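Local coordinates for YHDH (Escherichia coli, PDB 1O89), which probably catalyses the NADPH-dependent reduction of acrylyl-CoA to propanoyl-CoA, working as a homodimer of the zinc-containing alcohol dehydrogenase family, at residues A[225-236]-A[247-258]. Sequence-based numbering, arbitrary orientation.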
ATOM      1  N   SER A 225       5.981  11.730 -14.816  1.00 80.33           N
ATOM      2  CA  SER A 225       4.776  12.147 -14.133  1.00 77.79           C
ATOM      3  C   SER A 225       5.113  13.189 -13.078  1.00 77.43           C
ATOM      4  O   SER A 225       6.199  13.181 -12.494  1.00 77.55           O
ATOM      5  CB  SER A 225       4.120  10.934 -13.475  1.00 73.79           C
ATOM      6  OG  SER A 225       4.704  10.667 -12.214  1.00 72.70           O
ATOM      7  N   ARG A 226       4.176  14.092 -12.835  1.00 76.91           N
ATOM      8  CA  ARG A 226       4.235  14.938 -11.660  1.00 76.05           C
ATOM      9  C   ARG A 226       3.836  14.080 -10.447  1.00 70.70           C
ATOM     10  O   ARG A 226       3.244  13.007 -10.607  1.00 68.28           O
ATOM     11  CB  ARG A 226       3.286  16.139 -11.811  1.00 78.03           C
ATOM     12  CG  ARG A 226       3.725  17.174 -12.842  1.00 84.79           C
ATOM     13  CD  ARG A 226       2.596  18.117 -13.296  1.00 89.13           C
ATOM     14  NE  ARG A 226       1.547  17.387 -14.021  1.00 90.53           N
ATOM     15  CZ  ARG A 226       1.617  17.007 -15.304  1.00 94.07           C
ATOM     16  NH1 ARG A 226       2.682  17.298 -16.051  1.00 98.19           N
ATOM     17  NH2 ARG A 226       0.603  16.335 -15.850  1.00 93.35           N
ATOM     18  N   PRO A 227       4.167  14.545  -9.242  1.00 69.10           N
ATOM     19  CA  PRO A 227       3.761  13.862  -8.006  1.00 65.06           C
ATOM     20  C   PRO A 227       2.257  13.572  -7.942  1.00 62.69           C
ATOM     21  O   PRO A 227       1.862  12.481  -7.521  1.00 59.25           O
ATOM     22  CB  PRO A 227       4.156  14.861  -6.909  1.00 65.87           C
ATOM     23  CG  PRO A 227       5.227  15.703  -7.507  1.00 69.53           C
ATOM     24  CD  PRO A 227       4.962  15.761  -8.966  1.00 71.68           C
ATOM     25  N   LEU A 228       1.444  14.548  -8.343  1.00 63.70           N
ATOM     26  CA  LEU A 228       0.001  14.364  -8.471  1.00 62.71           C
ATOM     27  C   LEU A 228      -0.476  14.782  -9.859  1.00 65.33           C
ATOM     28  O   LEU A 228      -0.154  15.872 -10.336  1.00 68.49           O
ATOM     29  CB  LEU A 228      -0.753  15.175  -7.413  1.00 62.06           C
ATOM     30  CG  LEU A 228      -0.474  14.846  -5.944  1.00 59.87           C
ATOM     31  CD1 LEU A 228      -1.251  15.791  -5.030  1.00 60.72           C
ATOM     32  CD2 LEU A 228      -0.797  13.388  -5.610  1.00 56.51           C
ATOM     33  N   GLU A 229      -1.255  13.911 -10.490  1.00 64.29           N
ATOM     34  CA  GLU A 229      -1.919  14.203 -11.756  1.00 67.02           C
ATOM     35  C   GLU A 229      -3.426  14.121 -11.585  1.00 65.79           C
ATOM     36  O   GLU A 229      -3.901  13.745 -10.530  1.00 62.91           O
ATOM     37  CB  GLU A 229      -1.492  13.190 -12.821  1.00 67.59           C
ATOM     38  CG  GLU A 229       0.004  12.915 -12.859  1.00 68.93           C
ATOM     39  CD  GLU A 229       0.574  12.967 -14.261  1.00 72.98           C
ATOM     40  OE1 GLU A 229       0.097  12.208 -15.134  1.00 73.14           O
ATOM     41  OE2 GLU A 229       1.505  13.765 -14.478  1.00 76.02           O
ATOM     42  N   LYS A 230      -4.181  14.452 -12.630  1.00 68.30           N
ATOM     43  CA  LYS A 230      -5.641  14.332 -12.578  1.00 68.05           C
ATOM     44  C   LYS A 230      -6.044  12.920 -12.145  1.00 64.69           C
ATOM     45  O   LYS A 230      -5.463  11.926 -12.610  1.00 63.71           O
ATOM     46  CB  LYS A 230      -6.273  14.661 -13.933  1.00 71.58           C
ATOM     47  CG  LYS A 230      -7.796  14.681 -13.898  1.00 72.64           C
ATOM     48  CD  LYS A 230      -8.428  14.791 -15.276  1.00 76.80           C
ATOM     49  CE  LYS A 230      -9.929  15.027 -15.140  1.00 78.61           C
ATOM     50  NZ  LYS A 230     -10.634  14.971 -16.447  1.00 82.77           N
ATOM     51  N   GLN A 231      -7.031  12.848 -11.256  1.00 63.11           N
ATOM     52  CA  GLN A 231      -7.545  11.580 -10.736  1.00 60.38           C
ATOM     53  C   GLN A 231      -8.406  10.872 -11.788  1.00 61.20           C
ATOM     54  O   GLN A 231      -9.478  11.360 -12.129  1.00 62.74           O
ATOM     55  CB  GLN A 231      -8.408  11.824  -9.491  1.00 59.45           C
ATOM     56  CG  GLN A 231      -7.644  12.118  -8.211  1.00 58.41           C
ATOM     57  CD  GLN A 231      -8.545  12.683  -7.127  1.00 59.80           C
ATOM     58  OE1 GLN A 231      -9.150  11.934  -6.362  1.00 59.49           O
ATOM     59  NE2 GLN A 231      -8.651  14.005  -7.072  1.00 60.57           N
ATOM     60  N   VAL A 232      -7.936   9.728 -12.290  1.00 59.97           N
ATOM     61  CA  VAL A 232      -8.696   8.954 -13.284  1.00 61.00           C
ATOM     62  C   VAL A 232      -8.975   7.485 -12.910  1.00 58.20           C
ATOM     63  O   VAL A 232      -9.968   6.936 -13.372  1.00 58.88           O
ATOM     64  CB  VAL A 232      -8.052   9.037 -14.714  1.00 63.53           C
ATOM     65  CG1 VAL A 232      -8.265  10.416 -15.331  1.00 67.50           C
ATOM     66  CG2 VAL A 232      -6.570   8.710 -14.694  1.00 62.93           C
ATOM     67  N   TRP A 233      -8.149   6.847 -12.078  1.00 55.67           N
ATOM     68  CA  TRP A 233      -8.341   5.405 -11.786  1.00 53.75           C
ATOM     69  C   TRP A 233      -8.889   5.100 -10.391  1.00 52.38           C
ATOM     70  O   TRP A 233      -8.389   5.617  -9.391  1.00 50.81           O
ATOM     71  CB  TRP A 233      -7.046   4.597 -11.968  1.00 52.41           C
ATOM     72  CG  TRP A 233      -6.228   4.958 -13.137  1.00 53.27           C
ATOM     73  CD1 TRP A 233      -4.937   5.384 -13.127  1.00 52.48           C
ATOM     74  CD2 TRP A 233      -6.628   4.915 -14.501  1.00 56.96           C
ATOM     75  NE1 TRP A 233      -4.510   5.640 -14.405  1.00 56.22           N
ATOM     76  CE2 TRP A 233      -5.526   5.344 -15.275  1.00 59.08           C
ATOM     77  CE3 TRP A 233      -7.814   4.563 -15.158  1.00 59.07           C
ATOM     78  CZ2 TRP A 233      -5.577   5.438 -16.665  1.00 61.31           C
ATOM     79  CZ3 TRP A 233      -7.862   4.654 -16.544  1.00 61.87           C
ATOM     80  CH2 TRP A 233      -6.753   5.092 -17.279  1.00 63.44           C
ATOM     81  N   ALA A 234      -9.899   4.227 -10.331  1.00 52.70           N
ATOM     82  CA  ALA A 234     -10.419   3.723  -9.053  1.00 51.35           C
ATOM     83  C   ALA A 234      -9.479   2.677  -8.481  1.00 49.37           C
ATOM     84  O   ALA A 234      -9.300   2.571  -7.256  1.00 48.69           O
ATOM     85  CB  ALA A 234     -11.798   3.131  -9.243  1.00 52.37           C
ATOM     86  N   GLY A 235      -8.910   1.884  -9.380  1.00 49.01           N
ATOM     87  CA  GLY A 235      -7.954   0.860  -9.028  1.00 47.14           C
ATOM     88  C   GLY A 235      -7.002   0.566 -10.174  1.00 47.67           C
ATOM     89  O   GLY A 235      -7.199   1.032 -11.306  1.00 48.88           O
ATOM     90  N   ALA A 236      -5.971  -0.225  -9.880  1.00 46.05           N
ATOM     91  CA  ALA A 236      -4.965  -0.559 -10.878  1.00 46.57           C
ATOM     92  C   ALA A 236      -4.262  -1.875 -10.558  1.00 45.12           C
ATOM     93  O   ALA A 236      -4.067  -2.234  -9.396  1.00 43.41           O
ATOM     94  CB  ALA A 236      -3.929   0.597 -11.025  1.00 47.58           C
ATOM     95  N   LYS A 247       3.520   6.719 -12.588  1.00 58.68           N
ATOM     96  CA  LYS A 247       2.479   7.510 -13.245  1.00 59.90           C
ATOM     97  C   LYS A 247       1.089   7.114 -12.738  1.00 57.12           C
ATOM     98  O   LYS A 247       0.288   7.973 -12.380  1.00 57.69           O
ATOM     99  CB  LYS A 247       2.569   7.332 -14.761  1.00 62.78           C
ATOM    100  CG  LYS A 247       1.510   8.093 -15.570  1.00 64.93           C
ATOM    101  CD  LYS A 247       1.898   9.524 -15.809  1.00 68.05           C
ATOM    102  CE  LYS A 247       1.434  10.005 -17.171  1.00 70.99           C
ATOM    103  NZ  LYS A 247       1.444  11.460 -17.224  1.00 73.14           N
ATOM    104  N   VAL A 248       0.824   5.815 -12.709  1.00 54.79           N
ATOM    105  CA  VAL A 248      -0.465   5.267 -12.294  1.00 52.83           C
ATOM    106  C   VAL A 248      -0.829   5.708 -10.875  1.00 50.92           C
ATOM    107  O   VAL A 248      -1.984   6.017 -10.597  1.00 50.19           O
ATOM    108  CB  VAL A 248      -0.450   3.718 -12.353  1.00 51.38           C
ATOM    109  CG1 VAL A 248      -1.656   3.109 -11.623  1.00 50.15           C
ATOM    110  CG2 VAL A 248      -0.399   3.220 -13.791  1.00 53.35           C
ATOM    111  N   LEU A 249       0.163   5.729  -9.988  1.00 49.88           N
ATOM    112  CA  LEU A 249      -0.038   6.156  -8.607  1.00 48.35           C
ATOM    113  C   LEU A 249      -0.461   7.617  -8.508  1.00 49.53           C
ATOM    114  O   LEU A 249      -1.332   7.951  -7.728  1.00 48.71           O
ATOM    115  CB  LEU A 249       1.230   5.934  -7.780  1.00 48.00           C
ATOM    116  CG  LEU A 249       1.480   4.502  -7.309  1.00 45.42           C
ATOM    117  CD1 LEU A 249       2.931   4.355  -6.889  1.00 45.48           C
ATOM    118  CD2 LEU A 249       0.527   4.110  -6.174  1.00 42.84           C
ATOM    119  N   ALA A 250       0.169   8.481  -9.302  1.00 51.79           N
ATOM    120  CA  ALA A 250      -0.174   9.895  -9.329  1.00 53.15           C
ATOM    121  C   ALA A 250      -1.549  10.149  -9.967  1.00 53.91           C
ATOM    122  O   ALA A 250      -2.125  11.223  -9.791  1.00 54.73           O
ATOM    123  CB  ALA A 250       0.891  10.668 -10.056  1.00 56.31           C
ATOM    124  N   GLN A 251      -2.071   9.151 -10.683  1.00 53.08           N
ATOM    125  CA  GLN A 251      -3.396   9.215 -11.316  1.00 54.07           C
ATOM    126  C   GLN A 251      -4.507   8.528 -10.508  1.00 51.69           C
ATOM    127  O   GLN A 251      -5.655   8.539 -10.922  1.00 52.16           O
ATOM    128  CB  GLN A 251      -3.354   8.570 -12.711  1.00 55.20           C
ATOM    129  CG  GLN A 251      -2.581   9.346 -13.747  1.00 58.74           C
ATOM    130  CD  GLN A 251      -2.502   8.623 -15.085  1.00 60.42           C
ATOM    131  OE1 GLN A 251      -2.466   7.381 -15.149  1.00 59.38           O
ATOM    132  NE2 GLN A 251      -2.449   9.387 -16.147  1.00 63.15           N
ATOM    133  N   MET A 252      -4.171   7.921  -9.371  1.00 50.08           N
ATOM    134  CA  MET A 252      -5.165   7.214  -8.555  1.00 48.45           C
ATOM    135  C   MET A 252      -6.180   8.175  -7.907  1.00 49.04           C
ATOM    136  O   MET A 252      -5.811   9.208  -7.350  1.00 48.89           O
ATOM    137  CB  MET A 252      -4.478   6.406  -7.463  1.00 46.70           C
ATOM    138  CG  MET A 252      -3.573   5.282  -7.959  1.00 48.17           C
ATOM    139  SD  MET A 252      -4.354   4.122  -9.152  1.00 52.58           S
ATOM    140  CE  MET A 252      -5.819   3.705  -8.179  1.00 46.15           C
ATOM    141  N   ASN A 253      -7.460   7.827  -8.019  1.00 49.44           N
ATOM    142  CA  ASN A 253      -8.536   8.455  -7.257  1.00 50.11           C
ATOM    143  C   ASN A 253      -8.222   8.416  -5.783  1.00 48.83           C
ATOM    144  O   ASN A 253      -7.512   7.523  -5.330  1.00 47.51           O
ATOM    145  CB  ASN A 253      -9.850   7.693  -7.436  1.00 50.13           C
ATOM    146  CG  ASN A 253     -10.488   7.912  -8.798  1.00 53.16           C
ATOM    147  OD1 ASN A 253     -10.019   8.731  -9.608  1.00 55.28           O
ATOM    148  ND2 ASN A 253     -11.574   7.190  -9.051  1.00 51.41           N
ATOM    149  N   TYR A 254      -8.787   9.363  -5.041  1.00 49.84           N
ATOM    150  CA  TYR A 254      -8.767   9.326  -3.587  1.00 49.01           C
ATOM    151  C   TYR A 254      -9.296   7.983  -3.073  1.00 47.68           C
ATOM    152  O   TYR A 254     -10.417   7.587  -3.393  1.00 47.95           O
ATOM    153  CB  TYR A 254      -9.622  10.465  -3.016  1.00 50.76           C
ATOM    154  CG  TYR A 254      -9.401  10.673  -1.548  1.00 50.78           C
ATOM    155  CD1 TYR A 254     -10.002   9.836  -0.610  1.00 50.91           C
ATOM    156  CD2 TYR A 254      -8.566  11.688  -1.089  1.00 51.86           C
ATOM    157  CE1 TYR A 254      -9.789  10.016   0.751  1.00 51.63           C
ATOM    158  CE2 TYR A 254      -8.345  11.873   0.261  1.00 52.11           C
ATOM    159  CZ  TYR A 254      -8.962  11.034   1.177  1.00 51.56           C
ATOM    160  OH  TYR A 254      -8.748  11.208   2.518  1.00 52.56           O
ATOM    161  N   GLY A 255      -8.484   7.300  -2.267  1.00 46.45           N
ATOM    162  CA  GLY A 255      -8.859   6.043  -1.633  1.00 45.44           C
ATOM    163  C   GLY A 255      -8.653   4.838  -2.531  1.00 45.14           C
ATOM    164  O   GLY A 255      -9.030   3.731  -2.176  1.00 45.66           O
ATOM    165  N   GLY A 256      -8.032   5.044  -3.686  1.00 45.19           N
ATOM    166  CA  GLY A 256      -7.817   3.991  -4.652  1.00 44.54           C
ATOM    167  C   GLY A 256      -6.693   3.062  -4.256  1.00 43.38           C
ATOM    168  O   GLY A 256      -5.930   3.332  -3.347  1.00 42.77           O
ATOM    169  N   CYS A 257      -6.618   1.935  -4.943  1.00 44.16           N
ATOM    170  CA  CYS A 257      -5.632   0.907  -4.658  1.00 43.77           C
ATOM    171  C   CYS A 257      -4.974   0.417  -5.939  1.00 43.69           C
ATOM    172  O   CYS A 257      -5.653   0.104  -6.908  1.00 44.74           O
ATOM    173  CB  CYS A 257      -6.298  -0.278  -3.951  1.00 43.37           C
ATOM    174  SG  CYS A 257      -5.112  -1.586  -3.557  1.00 44.46           S
ATOM    175  N   VAL A 258      -3.648   0.357  -5.927  1.00 43.84           N
ATOM    176  CA  VAL A 258      -2.862  -0.308  -6.954  1.00 43.76           C
ATOM    177  C   VAL A 258      -2.345  -1.632  -6.390  1.00 42.92           C
ATOM    178  O   VAL A 258      -1.728  -1.641  -5.325  1.00 42.79           O
ATOM    179  CB  VAL A 258      -1.626   0.555  -7.341  1.00 44.85           C
ATOM    180  CG1 VAL A 258      -0.844  -0.086  -8.459  1.00 44.74           C
ATOM    181  CG2 VAL A 258      -2.058   1.947  -7.721  1.00 46.64           C
TER
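Gly235 and Ala236 pair in parallel with Cys257 and Val258, neighbouring strands of the six-stranded parallel sheet of the Rossmann-type nucleotide-binding domain; helix 242-250 makes the right-handed beta-alpha-beta crossover between them. Backbone bonds tie the strands and the chain leading into them. Ala236 N reaches Cys257 O, Asn253 N bonds to Trp233 O at 2.8 Å, and Gln251 O is gripped by two successive amides, Val232 N (2.9 Å) and Trp233 N. Glu229 N donates to Ala250 O, while Arg279 NH1 bonds to Glu229 O. Two side-chain amides add polar links. Gln231 offers OE1 to the backbone N of Tyr254, the second residue of the type II turn 253-256, whose Tyr254 hydroxyl bonds Asp287 of the second subunit. Gln251 runs alongside the Trp233 indole, their planes 73° apart, and Trp233 NE1 donates to Gln251 OE1 at 2.8 Å from above the amide plane, which restrains the rotation of the indole.

On the same Glu229, a salt-bridge network with Lys247 and Arg226 lies next to its bond to Ala250. The bend of Lys247 at chi2 (83°) and chi3 (145°) turns its chain across Glu229 so that NZ meets OE1 on the syn side at 2.6 Å. Glu229 OE2 accepts from Arg226 N and lies 3.0 Å from Arg226 NH2, above the guanidinium face, so that contact is purely electrostatic. Replacing Glu229 by alanine removes the carboxylate, which would probably leave the Lys247 and Arg226 charges without their shared counter-ion and Arg226 N without its acceptor.

Apolar contacts surround the indole: Val232 CG2 sits over one face of the Trp233 ring, and Met252 SD lies at its edge in a Met-aromatic contact, 5.2 Å from the centroid of the five-membered ring. Helix meets sheet where Ala236 CB presses on Val248 CG1 at a tight 3.4 Å.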